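Local coordinates for aldose-aldose oxidoreductase (Caulobacter crescentus, PDB 5A04), which probably oxidises one aldose sugar while reducing another with a bound nicotinamide cofactor, NADP(H), at residues 151-165 against 242-256. Residues are numbered along the deposited sequence; the frame is centred on the assembly and turned at random.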
loop_
_atom_site.group_PDB
_atom_site.type_symbol
_atom_site.label_atom_id
_atom_site.label_comp_id
_atom_site.label_asym_id
_atom_site.label_seq_id
_atom_site.Cartn_x
_atom_site.Cartn_y
_atom_site.Cartn_z
ATOM N N LEU A 151 3.349 12.615 -14.254
ATOM C CA LEU A 151 3.857 11.350 -13.726
ATOM C C LEU A 151 4.154 10.368 -14.840
ATOM O O LEU A 151 4.749 9.314 -14.606
ATOM C CB LEU A 151 2.855 10.694 -12.765
ATOM C CG LEU A 151 2.228 11.491 -11.624
ATOM C CD1 LEU A 151 1.382 10.551 -10.739
ATOM C CD2 LEU A 151 3.301 12.161 -10.804
ATOM N N GLY A 152 3.720 10.714 -16.043
ATOM C CA GLY A 152 3.625 9.748 -17.119
ATOM C C GLY A 152 2.388 8.901 -16.868
ATOM O O GLY A 152 1.559 9.260 -16.039
ATOM N N PRO A 153 2.253 7.781 -17.589
ATOM C CA PRO A 153 1.088 6.905 -17.384
ATOM C C PRO A 153 1.014 6.436 -15.937
ATOM O O PRO A 153 2.052 6.086 -15.377
ATOM C CB PRO A 153 1.363 5.716 -18.323
ATOM C CG PRO A 153 2.334 6.230 -19.324
ATOM C CD PRO A 153 3.167 7.262 -18.619
ATOM N N VAL A 154 -0.173 6.431 -15.335
ATOM C CA VAL A 154 -0.277 5.908 -13.977
ATOM C C VAL A 154 0.072 4.420 -13.954
ATOM O O VAL A 154 -0.504 3.641 -14.703
ATOM C CB VAL A 154 -1.678 6.085 -13.393
ATOM C CG1 VAL A 154 -1.767 5.377 -12.035
ATOM C CG2 VAL A 154 -2.003 7.570 -13.260
ATOM N N ARG A 155 1.005 4.035 -13.090
ATOM C CA ARG A 155 1.355 2.626 -12.943
ATOM C C ARG A 155 0.818 2.060 -11.627
ATOM O O ARG A 155 0.267 0.959 -11.598
ATOM C CB ARG A 155 2.875 2.433 -13.024
ATOM C CG ARG A 155 3.518 2.947 -14.317
ATOM C CD ARG A 155 3.092 2.118 -15.534
ATOM N NE ARG A 155 3.567 0.736 -15.429
ATOM C CZ ARG A 155 2.822 -0.331 -15.685
ATOM N NH1 ARG A 155 1.559 -0.173 -16.056
ATOM N NH2 ARG A 155 3.337 -1.555 -15.562
ATOM N N THR A 156 0.976 2.803 -10.531
ATOM C CA THR A 156 0.477 2.325 -9.240
ATOM C C THR A 156 -0.273 3.399 -8.457
ATOM O O THR A 156 0.070 4.583 -8.501
ATOM C CB THR A 156 1.618 1.787 -8.326
ATOM O OG1 THR A 156 2.535 2.848 -8.016
ATOM C CG2 THR A 156 2.385 0.649 -8.997
ATOM N N VAL A 157 -1.312 2.967 -7.758
ATOM C CA VAL A 157 -1.967 3.771 -6.741
ATOM C C VAL A 157 -1.935 2.951 -5.470
ATOM O O VAL A 157 -2.440 1.822 -5.450
ATOM C CB VAL A 157 -3.426 4.111 -7.078
ATOM C CG1 VAL A 157 -4.043 4.911 -5.934
ATOM C CG2 VAL A 157 -3.506 4.903 -8.374
ATOM N N VAL A 158 -1.328 3.485 -4.418
ATOM C CA VAL A 158 -1.319 2.784 -3.142
ATOM C C VAL A 158 -2.046 3.665 -2.139
ATOM O O VAL A 158 -1.590 4.773 -1.836
ATOM C CB VAL A 158 0.122 2.465 -2.658
ATOM C CG1 VAL A 158 0.114 1.882 -1.247
ATOM C CG2 VAL A 158 0.813 1.492 -3.630
ATOM N N THR A 159 -3.186 3.190 -1.646
ATOM C CA THR A 159 -4.039 4.038 -0.823
ATOM C C THR A 159 -4.631 3.253 0.342
ATOM O O THR A 159 -5.123 2.123 0.184
ATOM C CB THR A 159 -5.160 4.713 -1.686
ATOM O OG1 THR A 159 -6.025 5.491 -0.849
ATOM C CG2 THR A 159 -6.009 3.670 -2.459
ATOM N N ASP A 160 -4.539 3.854 1.527
ATOM C CA ASP A 160 -4.949 3.228 2.776
ATOM C C ASP A 160 -5.952 4.124 3.487
ATOM O O ASP A 160 -5.671 5.303 3.705
ATOM C CB ASP A 160 -3.750 3.011 3.710
ATOM C CG ASP A 160 -2.616 2.254 3.061
ATOM O OD1 ASP A 160 -2.872 1.420 2.164
ATOM O OD2 ASP A 160 -1.452 2.492 3.465
ATOM N N HIS A 161 -7.107 3.575 3.842
ATOM C CA HIS A 161 -8.085 4.307 4.640
ATOM C C HIS A 161 -8.629 3.429 5.750
ATOM O O HIS A 161 -9.092 2.308 5.510
ATOM C CB HIS A 161 -9.243 4.828 3.775
ATOM C CG HIS A 161 -8.890 6.033 2.958
ATOM N ND1 HIS A 161 -8.275 5.942 1.724
ATOM C CD2 HIS A 161 -9.053 7.352 3.200
ATOM C CE1 HIS A 161 -8.080 7.156 1.245
ATOM N NE2 HIS A 161 -8.548 8.030 2.117
ATOM N N GLY A 162 -8.604 3.951 6.971
ATOM C CA GLY A 162 -9.109 3.208 8.103
ATOM C C GLY A 162 -9.111 4.071 9.341
ATOM O O GLY A 162 -8.415 5.095 9.399
ATOM N N PHE A 163 -9.911 3.690 10.321
ATOM C CA PHE A 163 -9.801 4.296 11.643
ATOM C C PHE A 163 -10.153 3.244 12.678
ATOM O O PHE A 163 -10.768 2.230 12.366
ATOM C CB PHE A 163 -10.677 5.550 11.787
ATOM C CG PHE A 163 -12.165 5.285 11.795
ATOM C CD1 PHE A 163 -12.871 5.155 10.608
ATOM C CD2 PHE A 163 -12.862 5.223 12.999
ATOM C CE1 PHE A 163 -14.244 4.938 10.624
ATOM C CE2 PHE A 163 -14.236 4.999 13.022
ATOM C CZ PHE A 163 -14.921 4.861 11.833
ATOM N N THR A 164 -9.724 3.471 13.909
ATOM C CA THR A 164 -9.985 2.520 14.971
ATOM C C THR A 164 -11.365 2.778 15.527
ATOM O O THR A 164 -11.544 3.645 16.377
ATOM C CB THR A 164 -8.927 2.636 16.082
ATOM O OG1 THR A 164 -8.747 4.020 16.409
ATOM C CG2 THR A 164 -7.608 2.094 15.590
ATOM N N ILE A 165 -12.354 2.038 15.034
ATOM C CA ILE A 165 -13.733 2.293 15.420
ATOM C C ILE A 165 -13.960 1.864 16.879
ATOM O O ILE A 165 -13.278 0.975 17.384
ATOM C CB ILE A 165 -14.711 1.573 14.452
ATOM C CG1 ILE A 165 -16.126 2.159 14.574
ATOM C CG2 ILE A 165 -14.656 0.058 14.636
ATOM C CD1 ILE A 165 -17.049 1.742 13.425
ATOM N N ALA A 242 -9.890 -0.534 6.663
ATOM C CA ALA A 242 -9.733 -1.110 7.997
ATOM C C ALA A 242 -10.541 -0.380 9.072
ATOM O O ALA A 242 -10.759 0.827 8.995
ATOM C CB ALA A 242 -8.244 -1.123 8.387
ATOM N N TYR A 243 -10.959 -1.135 10.080
ATOM C CA TYR A 243 -11.630 -0.584 11.248
ATOM C C TYR A 243 -10.774 -0.767 12.511
ATOM O O TYR A 243 -11.244 -0.515 13.622
ATOM C CB TYR A 243 -12.994 -1.258 11.445
ATOM C CG TYR A 243 -14.208 -0.520 10.891
ATOM C CD1 TYR A 243 -14.165 0.832 10.576
ATOM C CD2 TYR A 243 -15.418 -1.192 10.717
ATOM C CE1 TYR A 243 -15.296 1.495 10.103
ATOM C CE2 TYR A 243 -16.547 -0.541 10.250
ATOM C CZ TYR A 243 -16.489 0.797 9.941
ATOM O OH TYR A 243 -17.629 1.421 9.487
ATOM N N SER A 244 -9.542 -1.241 12.353
ATOM C CA SER A 244 -8.680 -1.509 13.512
ATOM C C SER A 244 -7.319 -0.808 13.436
ATOM O O SER A 244 -6.471 -1.013 14.303
ATOM C CB SER A 244 -8.477 -3.024 13.700
ATOM O OG SER A 244 -7.890 -3.635 12.555
ATOM N N VAL A 245 -7.105 0.014 12.414
ATOM C CA VAL A 245 -5.919 0.881 12.361
ATOM C C VAL A 245 -6.310 2.251 11.840
ATOM O O VAL A 245 -7.349 2.404 11.207
ATOM C CB VAL A 245 -4.790 0.322 11.458
ATOM C CG1 VAL A 245 -4.292 -1.018 11.958
ATOM C CG2 VAL A 245 -5.247 0.222 10.005
ATOM N N ASN A 246 -5.468 3.248 12.092
ATOM C CA ASN A 246 -5.690 4.575 11.525
ATOM C C ASN A 246 -4.777 4.851 10.334
ATOM O O ASN A 246 -3.553 4.759 10.434
ATOM C CB ASN A 246 -5.483 5.655 12.589
ATOM C CG ASN A 246 -6.489 5.553 13.711
ATOM O OD1 ASN A 246 -7.691 5.739 13.499
ATOM N ND2 ASN A 246 -6.008 5.253 14.913
ATOM N N CYS A 247 -5.383 5.191 9.204
ATOM C CA CYS A 247 -4.634 5.558 8.023
ATOM C C CYS A 247 -5.512 6.368 7.103
ATOM O O CYS A 247 -6.725 6.180 7.058
ATOM C CB CYS A 247 -4.113 4.326 7.281
ATOM S SG CYS A 247 -5.356 3.010 7.031
ATOM N N ASN A 248 -4.889 7.254 6.351
ATOM C CA ASN A 248 -5.641 8.084 5.432
ATOM C C ASN A 248 -4.675 8.693 4.462
ATOM O O ASN A 248 -4.092 9.739 4.735
ATOM C CB ASN A 248 -6.418 9.180 6.172
ATOM C CG ASN A 248 -7.407 9.900 5.260
ATOM O OD1 ASN A 248 -7.046 10.367 4.189
ATOM N ND2 ASN A 248 -8.669 9.942 5.664
ATOM N N ARG A 249 -4.495 8.049 3.318
ATOM C CA ARG A 249 -3.427 8.489 2.435
ATOM C C ARG A 249 -3.534 7.873 1.067
ATOM O O ARG A 249 -4.170 6.834 0.885
ATOM C CB ARG A 249 -2.067 8.124 3.046
ATOM C CG ARG A 249 -1.851 6.607 3.196
ATOM C CD ARG A 249 -0.529 6.311 3.905
ATOM N NE ARG A 249 -0.151 4.904 3.764
ATOM C CZ ARG A 249 1.102 4.472 3.655
ATOM N NH1 ARG A 249 2.115 5.332 3.691
ATOM N NH2 ARG A 249 1.342 3.171 3.519
ATOM N N TYR A 250 -2.904 8.519 0.097
ATOM C CA TYR A 250 -2.603 7.821 -1.140
ATOM C C TYR A 250 -1.344 8.338 -1.791
ATOM O O TYR A 250 -0.946 9.487 -1.569
ATOM C CB TYR A 250 -3.784 7.885 -2.125
ATOM C CG TYR A 250 -4.276 9.230 -2.633
ATOM C CD1 TYR A 250 -3.516 10.010 -3.508
ATOM C CD2 TYR A 250 -5.555 9.673 -2.307
ATOM C CE1 TYR A 250 -4.012 11.215 -4.008
ATOM C CE2 TYR A 250 -6.055 10.865 -2.802
ATOM C CZ TYR A 250 -5.285 11.625 -3.656
ATOM O OH TYR A 250 -5.819 12.802 -4.156
ATOM N N ARG A 251 -0.694 7.456 -2.556
ATOM C CA ARG A 251 0.388 7.847 -3.449
ATOM C C ARG A 251 0.077 7.301 -4.835
ATOM O O ARG A 251 -0.249 6.117 -4.974
ATOM C CB ARG A 251 1.750 7.323 -2.977
ATOM C CG ARG A 251 2.861 7.740 -3.945
ATOM C CD ARG A 251 4.203 7.125 -3.619
ATOM N NE ARG A 251 4.723 7.583 -2.336
ATOM C CZ ARG A 251 5.939 7.295 -1.886
ATOM N NH1 ARG A 251 6.761 6.538 -2.609
ATOM N NH2 ARG A 251 6.332 7.756 -0.708
ATOM N N VAL A 252 0.147 8.158 -5.847
ATOM C CA VAL A 252 0.001 7.717 -7.227
ATOM C C VAL A 252 1.361 7.902 -7.909
ATOM O O VAL A 252 2.010 8.940 -7.747
ATOM C CB VAL A 252 -1.147 8.478 -7.965
ATOM C CG1 VAL A 252 -1.041 9.995 -7.777
ATOM C CG2 VAL A 252 -1.212 8.092 -9.458
ATOM N N SER A 253 1.812 6.864 -8.616
ATOM C CA SER A 253 3.152 6.858 -9.212
ATOM C C SER A 253 3.133 6.438 -10.677
ATOM O O SER A 253 2.360 5.560 -11.079
ATOM C CB SER A 253 4.092 5.908 -8.457
ATOM O OG SER A 253 4.026 6.067 -7.053
ATOM N N GLY A 254 4.020 7.052 -11.456
ATOM C CA GLY A 254 4.255 6.673 -12.840
ATOM C C GLY A 254 5.758 6.737 -13.096
ATOM O O GLY A 254 6.535 6.998 -12.177
ATOM N N PRO A 255 6.177 6.502 -14.346
ATOM C CA PRO A 255 7.608 6.424 -14.677
ATOM C C PRO A 255 8.346 7.737 -14.444
ATOM O O PRO A 255 9.555 7.717 -14.223
ATOM C CB PRO A 255 7.616 6.069 -16.167
ATOM C CG PRO A 255 6.232 5.608 -16.483
ATOM C CD PRO A 255 5.312 6.261 -15.513
ATOM N N LYS A 256 7.636 8.860 -14.495
ATOM C CA LYS A 256 8.290 10.162 -14.319
ATOM C C LYS A 256 8.314 10.664 -12.875
ATOM O O LYS A 256 8.992 11.647 -12.564
ATOM C CB LYS A 256 7.613 11.202 -15.217
ATOM C CG LYS A 256 7.797 10.910 -16.700
ATOM C CD LYS A 256 6.866 11.740 -17.581
ATOM C CE LYS A 256 7.142 13.216 -17.469
ATOM N NZ LYS A 256 6.249 13.993 -18.381
HETATM O O HOH W 1 2.107 4.577 -5.858
HETATM O O HOH W 2 -9.463 7.164 15.129
HETATM O O HOH W 3 -6.816 5.468 17.987
#
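The ring of Tyr243 has Ile165 CD1 over one face, a CH-pi contact 3.8 Å from the ring centroid, and Phe163 CE1 at its edge. That edge is directed at the face of Phe163 in an offset edge-to-face pair, the planes 76° apart; Phe163 also touches the bound glucose, so Tyr243 probably backs this residue of the sugar pocket. The Asp160 carboxylate sits at the edge of the Arg249 guanidinium, and backbone N of Arg249 lies over one face of the His161 ring.

Asp160, His161 and Arg249 belong to two antiparallel strands, 156-162 and 247-254, adjacent in the mixed sheet of the C-terminal alpha/beta domain; Phe163, Ile165 and Tyr243 lie close to their ends. Hydrogen-bonded and non-hydrogen-bonded pairs alternate from Thr156–Ser253, and two classic beta bulges interrupt the ladder: Arg155 and Thr156 both donate to Ser253 O, and Asn248 and Arg249 both face Asp160. Helices 137-147 and 182-198 cover the face bearing Val157, Thr159, Tyr250 and Val252, where Val252 CG2 packs 3.8 Å from Val154 CG1. The Val158, Asp160 and Arg249 face meets the second subunit.

On that face Arg249 NE and NH2 lie 2.8 and 2.9 Å from Asp160 OD2, a salt bridge with the oxygen in the guanidinium plane. An extended chain from CG to NE brings Arg249 alongside Asp160, although the carboxylate is turned 41° from the guanidinium. Nearer the Arg155 bulge, a water links Thr156 OG1, Ser253 OG and Arg251 O. Thr159 OG1, set anti to its own amide nitrogen (chi1 177°) and beside its carbonyl carbon, donates across to Arg249 O at 2.9 Å, while Asp160 N reaches this same oxygen from the opposite face of the carbonyl plane.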